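Local atomic coordinates of formate-dependent phosphoribosylglycinamide formyltransferase (Mycobacterium tuberculosis H37Rv, PDB entry 6KHR), a protein that belongs to the ATP-grasp superfamily of enzymes and pairs with a second copy of itself in the crystal assembly. Residues L225-V230 with I247-A252; L240-A245 with L336-L341; L257-P262 with G346-I351; V377-V382 with T395-A400. One frame throughout, in Å; residues are numbered along the deposited sequence.

In the fold
Contacts 1 and 3 are the buried ones, their centres about 8 Å apart in one antiparallel sheet. Contact 1 joins strands 224-235 and 238-252, contact 3 joins 256-261 and 346-351, and the neighbours 238-252 and 256-261 connect them, helped by a salt bridge from Arg250 to Glu258. Both rest on backbone hydrogen bonds. Contact 2 shares strand 238-252 with contact 1 but sets it against a loop, so methyl packing, one threonine hydroxyl and a water do the work. Contact 4 lies farthest from the chain's centre, at one sheet edge, on strands 380-384 and 390-395, and depends on a glutamate and a threonine. Contacts 2 and 4 are partly buried, and both reach the second subunit.

Contact 1: residues L225-V230 with I247-A252; sequences LVTMIV and IGHRDA
A beta hairpin formed by strands 224-235 and 238-252 brings Leu225-Val230 against Ile247-Ala252 within the antiparallel sheet of the ATP-grasp domain. Its firmest pairing is Thr227 with Ile247, a hydrogen-bonded antiparallel pair in which Thr227 N gives to Ile247 O (2.6 Å) and Ile247 N returns the bond to Thr227 O (3.0 Å), both in the carbonyl planes. Beside it, Val226 and Gly248 form a non-hydrogen-bonded pair.

Leu225, Thr227, Ile247 and His249 share one face of the sheet. His249 holds CG in the crowded position between its backbone N and carbonyl carbon (chi1 62°). Leu225 CB lies over one face of the His249 ring, 4.0 Å from its centroid, in a CH-pi contact. The Thr227 and His249 side chains cross at about a right angle, with Thr227 OG1, anti to the carbonyl carbon (chi1 -57°), beside the ring. Glu293 on strand 288-297 is hydrogen-bonded to both, through OE1 to Thr227 OG1 and OE2 to His249 NE2, and so ties hydroxyl and imidazole to one carboxylate; Ser313 also bonds to the hydroxyl. Further along, Ile247 CD1, at the end of an extended chain (chi2 176°), meets Ile229 CG1 at 4.0 Å.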
loop_
_atom_site.group_PDB
_atom_site.type_symbol
_atom_site.label_atom_id
_atom_site.label_comp_id
_atom_site.label_asym_id
_atom_site.label_seq_id
_atom_site.Cartn_x
_atom_site.Cartn_y
_atom_site.Cartn_z
ATOM N N LEU A 225 6.006 6.226 24.693
ATOM C CA LEU A 225 6.707 5.243 23.895
ATOM C C LEU A 225 6.776 5.743 22.455
ATOM O O LEU A 225 5.818 6.315 21.925
ATOM C CB LEU A 225 6.008 3.894 23.967
ATOM C CG LEU A 225 5.812 3.458 25.419
ATOM C CD1 LEU A 225 5.114 2.103 25.501
ATOM C CD2 LEU A 225 7.116 3.467 26.212
ATOM N N VAL A 226 7.927 5.544 21.828
ATOM C CA VAL A 226 8.178 6.063 20.490
ATOM C C VAL A 226 8.921 5.014 19.676
ATOM O O VAL A 226 9.869 4.385 20.158
ATOM C CB VAL A 226 8.956 7.393 20.548
ATOM C CG1 VAL A 226 9.735 7.623 19.275
ATOM C CG2 VAL A 226 7.978 8.540 20.778
ATOM N N THR A 227 8.479 4.818 18.439
ATOM C CA THR A 227 9.196 3.985 17.489
ATOM C C THR A 227 9.935 4.866 16.478
ATOM O O THR A 227 9.319 5.675 15.781
ATOM C CB THR A 227 8.248 3.025 16.781
ATOM O OG1 THR A 227 7.568 2.221 17.756
ATOM C CG2 THR A 227 9.035 2.121 15.824
ATOM N N MET A 228 11.262 4.710 16.429
ATOM C CA MET A 228 12.116 5.339 15.419
ATOM C C MET A 228 12.373 4.316 14.327
ATOM O O MET A 228 13.036 3.301 14.571
ATOM C CB MET A 228 13.437 5.808 16.013
ATOM C CG MET A 228 13.313 6.790 17.141
ATOM S SD MET A 228 12.904 8.425 16.510
ATOM C CE MET A 228 14.226 8.556 15.285
ATOM N N ILE A 229 11.819 4.558 13.144
ATOM C CA ILE A 229 12.050 3.694 12.001
ATOM C C ILE A 229 13.273 4.216 11.291
ATOM O O ILE A 229 13.268 5.360 10.821
ATOM C CB ILE A 229 10.862 3.673 11.033
ATOM C CG1 ILE A 229 9.603 3.126 11.703
ATOM C CG2 ILE A 229 11.241 2.812 9.816
ATOM C CD1 ILE A 229 9.667 1.675 11.978
ATOM N N VAL A 230 14.307 3.374 11.201
ATOM C CA VAL A 230 15.545 3.709 10.517
ATOM C C VAL A 230 15.660 2.827 9.282
ATOM O O VAL A 230 15.410 1.615 9.335
ATOM C CB VAL A 230 16.761 3.533 11.438
ATOM C CG1 VAL A 230 17.984 3.946 10.705
ATOM C CG2 VAL A 230 16.592 4.343 12.706
ATOM N N ILE A 247 7.258 7.814 15.682
ATOM C CA ILE A 247 5.936 7.210 15.764
ATOM C C ILE A 247 5.641 6.982 17.240
ATOM O O ILE A 247 6.377 6.246 17.915
ATOM C CB ILE A 247 5.862 5.907 14.952
ATOM C CG1 ILE A 247 6.050 6.178 13.463
ATOM C CG2 ILE A 247 4.514 5.179 15.144
ATOM C CD1 ILE A 247 6.070 4.849 12.655
ATOM N N GLY A 248 4.600 7.657 17.760
ATOM C CA GLY A 248 4.138 7.414 19.120
ATOM C C GLY A 248 3.167 6.243 19.156
ATOM O O GLY A 248 2.386 6.036 18.226
ATOM N N HIS A 249 3.220 5.465 20.237
ATOM C CA HIS A 249 2.322 4.318 20.345
ATOM C C HIS A 249 2.059 3.981 21.805
ATOM O O HIS A 249 2.731 4.471 22.716
ATOM C CB HIS A 249 2.859 3.087 19.596
ATOM C CG HIS A 249 4.163 2.557 20.109
ATOM N ND1 HIS A 249 4.246 1.622 21.122
ATOM C CD2 HIS A 249 5.441 2.800 19.718
ATOM C CE1 HIS A 249 5.516 1.326 21.340
ATOM N NE2 HIS A 249 6.261 2.034 20.507
ATOM N N ARG A 250 1.046 3.134 22.009
ATOM C CA ARG A 250 0.554 2.783 23.338
ATOM C C ARG A 250 -0.542 1.728 23.229
ATOM O O ARG A 250 -1.223 1.611 22.203
ATOM C CB ARG A 250 0.020 4.013 24.082
ATOM C CG ARG A 250 -1.435 4.326 23.827
ATOM C CD ARG A 250 -1.879 5.405 24.768
ATOM N NE ARG A 250 -3.166 5.933 24.352
ATOM C CZ ARG A 250 -4.332 5.389 24.665
ATOM N NH1 ARG A 250 -4.382 4.297 25.425
ATOM N NH2 ARG A 250 -5.452 5.944 24.216
ATOM N N ASP A 251 -0.743 1.020 24.333
ATOM C CA ASP A 251 -1.782 -0.022 24.475
ATOM C C ASP A 251 -3.110 0.677 24.719
ATOM O O ASP A 251 -3.165 1.519 25.560
ATOM C CB ASP A 251 -1.397 -1.032 25.544
ATOM C CG ASP A 251 -0.320 -1.970 25.052
ATOM O OD1 ASP A 251 -0.275 -2.222 23.848
ATOM O OD2 ASP A 251 0.465 -2.431 25.873
ATOM N N ALA A 252 -4.138 0.279 23.991
ATOM C CA ALA A 252 -5.431 0.964 24.090
ATOM C C ALA A 252 -6.466 0.083 24.768
ATOM O O ALA A 252 -6.216 -1.099 24.955
ATOM C CB ALA A 252 -5.876 1.353 22.720
#

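Contact 2: residues L240-A245 with L336-L341; sequences LIEFCA and LAVDTL
Apolar contacts run along most of the boundary between strand residues Leu240-Phe243 and the loop Leu336-Leu341. Leu240 puts CD1 over the backbone of the loop, 3.9 Å from Ala337 CA, and the same methyl meets Ala337 CB and Val338 CG2 more loosely. Glu242 takes part through its aliphatic stem: CG slides past Val338 CG2 at 3.8 Å, the two side chains running in opposite directions, and CB meets Thr340 CG2 at 3.6 Å. That methyl, anti to the carbonyl carbon of its own residue, also touches Cys244 SG at 3.7 Å, so Thr340 fits between two side chains of the facing segment.

The segment Leu240-Ala245 belongs to the large antiparallel sheet of the ATP-grasp domain, and the loop that follows helix 325-334 runs alongside it, the touching parts 22° apart in direction. No beta bridge joins them.

Polar links gather at the Thr340 end. Thr340 OG1, in the crowded position between backbone N and carbonyl carbon (chi1 55°), donates to Phe243 O at 3.0 Å, reaching the oxygen from above the carbonyl plane. Water 1 gives to Thr340 O and accepts from Ala245 N, bridging the two backbones. Within the loop, Asp339 OD1 accepts from Leu341 N at 3.2 Å, making an Asx turn, while its OD2 is paired with Arg322. Asp339 and Leu341 also pack on Glu379 of the second subunit.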
loop_
_atom_site.group_PDB
_atom_site.type_symbol
_atom_site.label_atom_id
_atom_site.label_comp_id
_atom_site.label_asym_id
_atom_site.label_seq_id
_atom_site.Cartn_x
_atom_site.Cartn_y
_atom_site.Cartn_z
ATOM N N LEU A 240 22.737 4.994 2.100
ATOM C CA LEU A 240 21.782 5.943 2.640
ATOM C C LEU A 240 21.397 5.502 4.045
ATOM O O LEU A 240 21.233 4.304 4.302
ATOM C CB LEU A 240 20.526 6.015 1.777
ATOM C CG LEU A 240 20.627 6.448 0.318
ATOM C CD1 LEU A 240 19.250 6.418 -0.317
ATOM C CD2 LEU A 240 21.230 7.836 0.222
ATOM N N ILE A 241 21.246 6.460 4.960
ATOM C CA ILE A 241 20.606 6.165 6.238
ATOM C C ILE A 241 19.570 7.253 6.536
ATOM O O ILE A 241 19.928 8.409 6.784
ATOM C CB ILE A 241 21.606 6.015 7.389
ATOM C CG1 ILE A 241 20.851 5.820 8.704
ATOM C CG2 ILE A 241 22.563 7.187 7.439
ATOM C CD1 ILE A 241 21.558 4.882 9.681
ATOM N N GLU A 242 18.289 6.879 6.507
ATOM C CA GLU A 242 17.165 7.787 6.657
ATOM C C GLU A 242 16.427 7.498 7.952
ATOM O O GLU A 242 16.354 6.352 8.402
ATOM C CB GLU A 242 16.176 7.641 5.506
ATOM C CG GLU A 242 16.788 7.681 4.139
ATOM C CD GLU A 242 16.737 9.056 3.550
ATOM O OE1 GLU A 242 17.335 9.973 4.153
ATOM O OE2 GLU A 242 16.085 9.226 2.501
ATOM N N PHE A 243 15.839 8.547 8.527
ATOM C CA PHE A 243 15.027 8.428 9.726
ATOM C C PHE A 243 13.580 8.788 9.418
ATOM O O PHE A 243 13.297 9.798 8.775
ATOM C CB PHE A 243 15.565 9.321 10.841
ATOM C CG PHE A 243 16.966 8.988 11.249
ATOM C CD1 PHE A 243 18.043 9.520 10.571
ATOM C CD2 PHE A 243 17.204 8.135 12.316
ATOM C CE1 PHE A 243 19.339 9.209 10.944
ATOM C CE2 PHE A 243 18.484 7.826 12.697
ATOM C CZ PHE A 243 19.560 8.363 12.013
ATOM N N CYS A 244 12.661 7.973 9.888
ATOM C CA CYS A 244 11.291 8.410 9.756
ATOM C C CYS A 244 10.965 9.423 10.855
ATOM O O CYS A 244 11.759 9.656 11.767
ATOM C CB CYS A 244 10.374 7.201 9.773
ATOM S SG CYS A 244 10.612 6.238 8.252
ATOM N N ALA A 245 9.819 10.088 10.717
ATOM C CA ALA A 245 9.313 10.910 11.810
ATOM C C ALA A 245 8.922 10.006 12.973
ATOM O O ALA A 245 8.389 8.914 12.753
ATOM C CB ALA A 245 8.108 11.761 11.373
ATOM N N LEU A 336 17.712 0.066 -3.338
ATOM C CA LEU A 336 17.261 1.218 -4.094
ATOM C C LEU A 336 17.115 2.437 -3.179
ATOM O O LEU A 336 17.046 2.320 -1.951
ATOM C CB LEU A 336 15.930 0.895 -4.790
ATOM C CG LEU A 336 15.973 -0.373 -5.651
ATOM C CD1 LEU A 336 14.567 -0.832 -6.049
ATOM C CD2 LEU A 336 16.840 -0.155 -6.891
ATOM N N ALA A 337 17.053 3.612 -3.801
ATOM C CA ALA A 337 16.923 4.868 -3.075
ATOM C C ALA A 337 15.596 4.958 -2.330
ATOM O O ALA A 337 14.578 4.391 -2.742
ATOM C CB ALA A 337 17.049 6.047 -4.036
ATOM N N VAL A 338 15.618 5.688 -1.213
ATOM C CA VAL A 338 14.426 5.910 -0.408
ATOM C C VAL A 338 14.400 7.352 0.073
ATOM O O VAL A 338 15.405 8.062 0.052
ATOM C CB VAL A 338 14.332 4.959 0.809
ATOM C CG1 VAL A 338 14.114 3.524 0.372
ATOM C CG2 VAL A 338 15.565 5.076 1.680
ATOM N N ASP A 339 13.214 7.780 0.493
ATOM C CA ASP A 339 13.023 9.004 1.249
ATOM C C ASP A 339 12.042 8.677 2.359
ATOM O O ASP A 339 11.430 7.609 2.364
ATOM C CB ASP A 339 12.516 10.167 0.373
ATOM C CG ASP A 339 11.096 9.932 -0.196
ATOM O OD1 ASP A 339 10.132 9.791 0.589
ATOM O OD2 ASP A 339 10.941 9.917 -1.442
ATOM N N THR A 340 11.879 9.614 3.294
ATOM C CA THR A 340 11.003 9.429 4.438
ATOM C C THR A 340 9.969 10.547 4.539
ATOM O O THR A 340 9.469 10.837 5.623
ATOM C CB THR A 340 11.810 9.305 5.735
ATOM O OG1 THR A 340 12.678 10.442 5.905
ATOM C CG2 THR A 340 12.631 8.024 5.731
ATOM N N LEU A 341 9.584 11.128 3.403
ATOM C CA LEU A 341 8.560 12.170 3.378
ATOM C C LEU A 341 7.232 11.681 3.950
ATOM O O LEU A 341 6.792 10.563 3.676
ATOM C CB LEU A 341 8.341 12.658 1.949
ATOM C CG LEU A 341 9.602 13.046 1.165
ATOM C CD1 LEU A 341 9.285 13.249 -0.319
ATOM C CD2 LEU A 341 10.247 14.288 1.757
HETATM O O HOH W 1 8.585 9.967 7.856
#

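Contact 3: residues L257-P262 with G346-I351; sequences LESWQP and GAARVI
The guanidinium of Arg349 has Glu258 CG over one face and water 2 at its edge, in the plane of the group. The two side chains lie side by side and point the same way, their carboxylate and guanidinium planes 38° apart. Glu258 OE1 sits 3.5 Å from Arg349 NH2, well out of the guanidinium plane, so this salt bridge rests on charge and no N-H is aimed at the oxygen. Directed bonding goes through the water, which accepts from Arg349 NE at 2.6 Å and donates to Glu258 OE2 at 3.0 Å. An extended chain from CG to NE carries the arginine to this point, and Glu258 matches it with CG anti to the backbone N (chi1 -178°). The same carboxylate also has salt bridges to Arg250 and Arg403, a cluster of positive charge that probably keeps Glu258 ionised. Arg403, on helix 399-413, makes a cation-pi contact with the Trp260 indole as well.

Beneath these groups strands 256-261 and 346-351 are antiparallel neighbours inside the large antiparallel sheet, between strands 238-252 and 390-395. Leu257, Ser259 and Gln261 form hydrogen-bonded pairs with Val350, Ala348 and Gly346, and each pair has both of its N-H...O bonds, from 2.8 Å for Val350 N to Leu257 O up to 3.1 Å for Gln261 N to Gly346 O. Glu258, Trp260, Ala347 and Arg349 share one face, where Trp260 CB packs on Ala347 CB at 4.0 Å. Ser259 and Ala348 are on the other, with Ser259 OG 3.7 Å from Ala348 CB and hydrogen-bonded to the carbonyl of Ser313.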
loop_
_atom_site.group_PDB
_atom_site.type_symbol
_atom_site.label_atom_id
_atom_site.label_comp_id
_atom_site.label_asym_id
_atom_site.label_seq_id
_atom_site.Cartn_x
_atom_site.Cartn_y
_atom_site.Cartn_z
ATOM N N LEU A 257 -3.517 -2.034 19.859
ATOM C CA LEU A 257 -2.413 -1.098 19.888
ATOM C C LEU A 257 -2.803 0.158 19.109
ATOM O O LEU A 257 -3.438 0.073 18.055
ATOM C CB LEU A 257 -1.151 -1.749 19.326
ATOM C CG LEU A 257 0.030 -0.815 19.039
ATOM C CD1 LEU A 257 0.654 -0.261 20.307
ATOM C CD2 LEU A 257 1.076 -1.520 18.178
ATOM N N GLU A 258 -2.489 1.320 19.682
ATOM C CA GLU A 258 -2.683 2.615 19.039
ATOM C C GLU A 258 -1.327 3.208 18.679
ATOM O O GLU A 258 -0.390 3.152 19.467
ATOM C CB GLU A 258 -3.450 3.592 19.936
ATOM C CG GLU A 258 -3.709 4.955 19.276
ATOM C CD GLU A 258 -4.310 6.019 20.218
ATOM O OE1 GLU A 258 -4.392 5.788 21.443
ATOM O OE2 GLU A 258 -4.700 7.103 19.726
ATOM N N SER A 259 -1.217 3.757 17.479
ATOM C CA SER A 259 -0.016 4.472 17.084
ATOM C C SER A 259 -0.432 5.726 16.332
ATOM O O SER A 259 -1.598 5.890 15.949
ATOM C CB SER A 259 0.916 3.602 16.222
ATOM O OG SER A 259 0.375 3.380 14.929
ATOM N N TRP A 260 0.539 6.606 16.104
ATOM C CA TRP A 260 0.292 7.891 15.467
ATOM C C TRP A 260 1.648 8.492 15.087
ATOM O O TRP A 260 2.674 8.172 15.698
ATOM C CB TRP A 260 -0.528 8.836 16.390
ATOM C CG TRP A 260 0.145 9.131 17.733
ATOM C CD1 TRP A 260 1.054 10.127 17.994
ATOM C CD2 TRP A 260 -0.018 8.410 18.975
ATOM N NE1 TRP A 260 1.455 10.079 19.313
ATOM C CE2 TRP A 260 0.826 9.037 19.939
ATOM C CE3 TRP A 260 -0.776 7.295 19.370
ATOM C CZ2 TRP A 260 0.923 8.588 21.270
ATOM C CZ3 TRP A 260 -0.681 6.847 20.715
ATOM C CH2 TRP A 260 0.157 7.503 21.638
ATOM N N GLN A 261 1.628 9.370 14.079
ATOM C CA GLN A 261 2.823 9.914 13.439
ATOM C C GLN A 261 2.459 11.273 12.861
ATOM O O GLN A 261 1.456 11.369 12.142
ATOM C CB GLN A 261 3.331 9.003 12.321
ATOM C CG GLN A 261 4.664 9.397 11.765
ATOM C CD GLN A 261 5.045 8.609 10.511
ATOM O OE1 GLN A 261 4.223 8.410 9.609
ATOM N NE2 GLN A 261 6.297 8.157 10.452
ATOM N N PRO A 262 3.230 12.327 13.142
ATOM C CA PRO A 262 4.421 12.326 13.986
ATOM C C PRO A 262 4.136 12.584 15.464
ATOM O O PRO A 262 3.206 13.304 15.787
ATOM C CB PRO A 262 5.244 13.477 13.403
ATOM C CG PRO A 262 4.220 14.461 12.885
ATOM C CD PRO A 262 2.952 13.669 12.599
ATOM N N GLY A 346 -1.241 11.026 10.966
ATOM C CA GLY A 346 -2.117 9.873 10.910
ATOM C C GLY A 346 -2.126 9.118 12.219
ATOM O O GLY A 346 -1.326 9.383 13.109
ATOM N N ALA A 347 -3.054 8.170 12.329
ATOM C CA ALA A 347 -3.069 7.265 13.471
ATOM C C ALA A 347 -3.559 5.905 13.025
ATOM O O ALA A 347 -4.212 5.760 11.990
ATOM C CB ALA A 347 -3.957 7.768 14.619
ATOM N N ALA A 348 -3.248 4.901 13.827
ATOM C CA ALA A 348 -3.671 3.556 13.498
ATOM C C ALA A 348 -4.059 2.821 14.767
ATOM O O ALA A 348 -3.626 3.148 15.873
ATOM C CB ALA A 348 -2.574 2.783 12.752
ATOM N N ARG A 349 -4.871 1.800 14.584
ATOM C CA ARG A 349 -5.272 0.947 15.685
ATOM C C ARG A 349 -5.212 -0.475 15.173
ATOM O O ARG A 349 -5.930 -0.822 14.228
ATOM C CB ARG A 349 -6.669 1.314 16.184
ATOM C CG ARG A 349 -6.607 2.330 17.295
ATOM C CD ARG A 349 -7.947 2.869 17.685
ATOM N NE ARG A 349 -7.774 4.026 18.552
ATOM C CZ ARG A 349 -7.951 4.006 19.867
ATOM N NH1 ARG A 349 -8.339 2.884 20.452
ATOM N NH2 ARG A 349 -7.765 5.109 20.580
ATOM N N VAL A 350 -4.324 -1.277 15.748
ATOM C CA VAL A 350 -4.222 -2.681 15.387
ATOM C C VAL A 350 -5.085 -3.469 16.356
ATOM O O VAL A 350 -4.803 -3.502 17.557
ATOM C CB VAL A 350 -2.767 -3.172 15.398
ATOM C CG1 VAL A 350 -2.715 -4.652 15.029
ATOM C CG2 VAL A 350 -1.915 -2.357 14.425
ATOM N N ILE A 351 -6.142 -4.090 15.827
ATOM C CA ILE A 351 -7.057 -4.950 16.563
ATOM C C ILE A 351 -6.553 -6.386 16.508
ATOM O O ILE A 351 -6.046 -6.829 15.475
ATOM C CB ILE A 351 -8.466 -4.827 15.963
ATOM C CG1 ILE A 351 -9.005 -3.402 16.154
ATOM C CG2 ILE A 351 -9.410 -5.844 16.559
ATOM C CD1 ILE A 351 -9.324 -2.673 14.852
HETATM O O HOH W 2 -6.596 6.120 17.614
#

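Contact 4: residues V377-V382 with T395-A400; sequences VPESDV and TAPEVA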
loop_
_atom_site.group_PDB
_atom_site.type_symbol
_atom_site.label_atom_id
_atom_site.label_comp_id
_atom_site.label_asym_id
_atom_site.label_seq_id
_atom_site.Cartn_x
_atom_site.Cartn_y
_atom_site.Cartn_z
ATOM N N VAL A 377 -16.298 7.539 8.374
ATOM C CA VAL A 377 -15.387 8.475 9.065
ATOM C C VAL A 377 -14.453 9.089 8.039
ATOM O O VAL A 377 -13.822 8.369 7.336
ATOM C CB VAL A 377 -14.581 7.695 10.105
ATOM C CG1 VAL A 377 -13.412 8.482 10.633
ATOM C CG2 VAL A 377 -15.448 7.185 11.219
ATOM N N PRO A 378 -14.349 10.420 7.950
ATOM C CA PRO A 378 -13.458 11.063 6.999
ATOM C C PRO A 378 -11.966 10.711 7.057
ATOM O O PRO A 378 -11.441 10.536 8.085
ATOM C CB PRO A 378 -13.633 12.550 7.265
ATOM C CG PRO A 378 -14.348 12.629 8.563
ATOM C CD PRO A 378 -15.142 11.361 8.700
ATOM N N GLU A 379 -11.367 10.556 5.877
ATOM C CA GLU A 379 -9.945 10.248 5.603
ATOM C C GLU A 379 -9.571 8.916 6.223
ATOM O O GLU A 379 -8.466 8.758 6.593
ATOM C CB GLU A 379 -9.036 11.354 6.117
ATOM C CG GLU A 379 -8.876 12.548 5.216
ATOM C CD GLU A 379 -7.885 13.597 5.686
ATOM O OE1 GLU A 379 -6.685 13.401 5.536
ATOM O OE2 GLU A 379 -8.321 14.620 6.175
ATOM N N SER A 380 -10.478 7.975 6.233
ATOM C CA SER A 380 -10.218 6.694 6.895
ATOM C C SER A 380 -9.899 5.578 5.909
ATOM O O SER A 380 -10.202 5.679 4.762
ATOM C CB SER A 380 -11.350 6.357 7.793
ATOM O OG SER A 380 -12.549 6.171 7.091
ATOM N N ASP A 381 -9.217 4.574 6.414
ATOM C CA ASP A 381 -8.892 3.372 5.637
ATOM C C ASP A 381 -8.912 2.182 6.579
ATOM O O ASP A 381 -8.899 2.340 7.753
ATOM C CB ASP A 381 -7.583 3.498 4.876
ATOM C CG ASP A 381 -7.584 2.708 3.583
ATOM O OD1 ASP A 381 -8.606 2.084 3.275
ATOM O OD2 ASP A 381 -6.566 2.719 2.905
ATOM N N VAL A 382 -8.866 1.008 5.989
ATOM C CA VAL A 382 -8.930 -0.241 6.777
ATOM C C VAL A 382 -8.160 -1.338 6.044
ATOM O O VAL A 382 -8.015 -1.227 4.886
ATOM C CB VAL A 382 -10.411 -0.567 7.021
ATOM C CG1 VAL A 382 -10.757 -2.022 6.965
ATOM C CG2 VAL A 382 -10.889 0.002 8.311
ATOM N N THR A 395 -6.194 9.654 8.582
ATOM C CA THR A 395 -5.295 10.794 8.552
ATOM C C THR A 395 -6.119 12.048 8.767
ATOM O O THR A 395 -7.338 12.004 8.761
ATOM C CB THR A 395 -4.501 10.867 7.237
ATOM O OG1 THR A 395 -5.410 10.850 6.127
ATOM C CG2 THR A 395 -3.481 9.686 7.151
ATOM N N ALA A 396 -5.442 13.174 8.939
ATOM C CA ALA A 396 -6.053 14.445 9.302
ATOM C C ALA A 396 -4.990 15.527 9.256
ATOM O O ALA A 396 -3.783 15.218 9.247
ATOM C CB ALA A 396 -6.645 14.378 10.709
ATOM N N PRO A 397 -5.380 16.799 9.231
ATOM C CA PRO A 397 -4.376 17.865 9.380
ATOM C C PRO A 397 -3.722 17.877 10.735
ATOM O O PRO A 397 -2.671 18.504 10.875
ATOM C CB PRO A 397 -5.169 19.155 9.141
ATOM C CG PRO A 397 -6.377 18.737 8.382
ATOM C CD PRO A 397 -6.686 17.310 8.795
ATOM N N GLU A 398 -4.286 17.219 11.747
ATOM C CA GLU A 398 -3.642 17.159 13.054
ATOM C C GLU A 398 -3.703 15.750 13.612
ATOM O O GLU A 398 -4.657 14.998 13.361
ATOM C CB GLU A 398 -4.273 18.113 14.060
ATOM C CG GLU A 398 -3.890 19.553 13.868
ATOM C CD GLU A 398 -4.669 20.201 12.739
ATOM O OE1 GLU A 398 -5.904 19.965 12.630
ATOM O OE2 GLU A 398 -4.035 20.931 11.948
ATOM N N VAL A 399 -2.662 15.406 14.374
ATOM C CA VAL A 399 -2.587 14.079 14.979
ATOM C C VAL A 399 -3.797 13.842 15.860
ATOM O O VAL A 399 -4.358 12.740 15.888
ATOM C CB VAL A 399 -1.269 13.916 15.765
ATOM C CG1 VAL A 399 -1.279 12.628 16.556
ATOM C CG2 VAL A 399 -0.105 13.929 14.812
ATOM N N ALA A 400 -4.238 14.887 16.559
ATOM C CA ALA A 400 -5.344 14.743 17.496
ATOM C C ALA A 400 -6.620 14.334 16.773
ATOM O O ALA A 400 -7.331 13.424 17.221
ATOM C CB ALA A 400 -5.543 16.051 18.257
#
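Two hydrogen bonds, one from backbone and one from side chain, tie Thr395 to Glu379. Thr395 N donates to Glu379 O at 3.1 Å with an N-H...O angle of 158°, approaching from above the carbonyl plane. Thr395 OG1, set between its backbone N and carbonyl carbon (chi1 54°), gives the second bond to Glu379 OE1 at 2.9 Å and meets that oxygen from above the carboxylate plane. The two side chains cross at about a right angle. Glu379 reaches across with CG anti to its carbonyl carbon and the chain extended beyond it.

Apart from these bonds, the stem of Glu379 lies along the Thr395 backbone, with Pro397 CD near the carboxylate.

Charge pairing extends the contact to helix 399-413: Arg405 forms a salt bridge with Glu379 OE2 and also bonds to Thr395 O, so both partners are held by one arginine. On the adjoining strand, Asp381 has a salt bridge to Arg331 of the second subunit.

Within Val377-Val382, Ser380 OG donates to Val377 O at 2.6 Å, in the carbonyl plane, and braces the chain where it reverses. Glu379 has a positive phi (61°) there, as the third residue of a type II beta turn from Val377 to Ser380 that leads into 380-384, an edge strand of the antiparallel sheet, paired with 390-395.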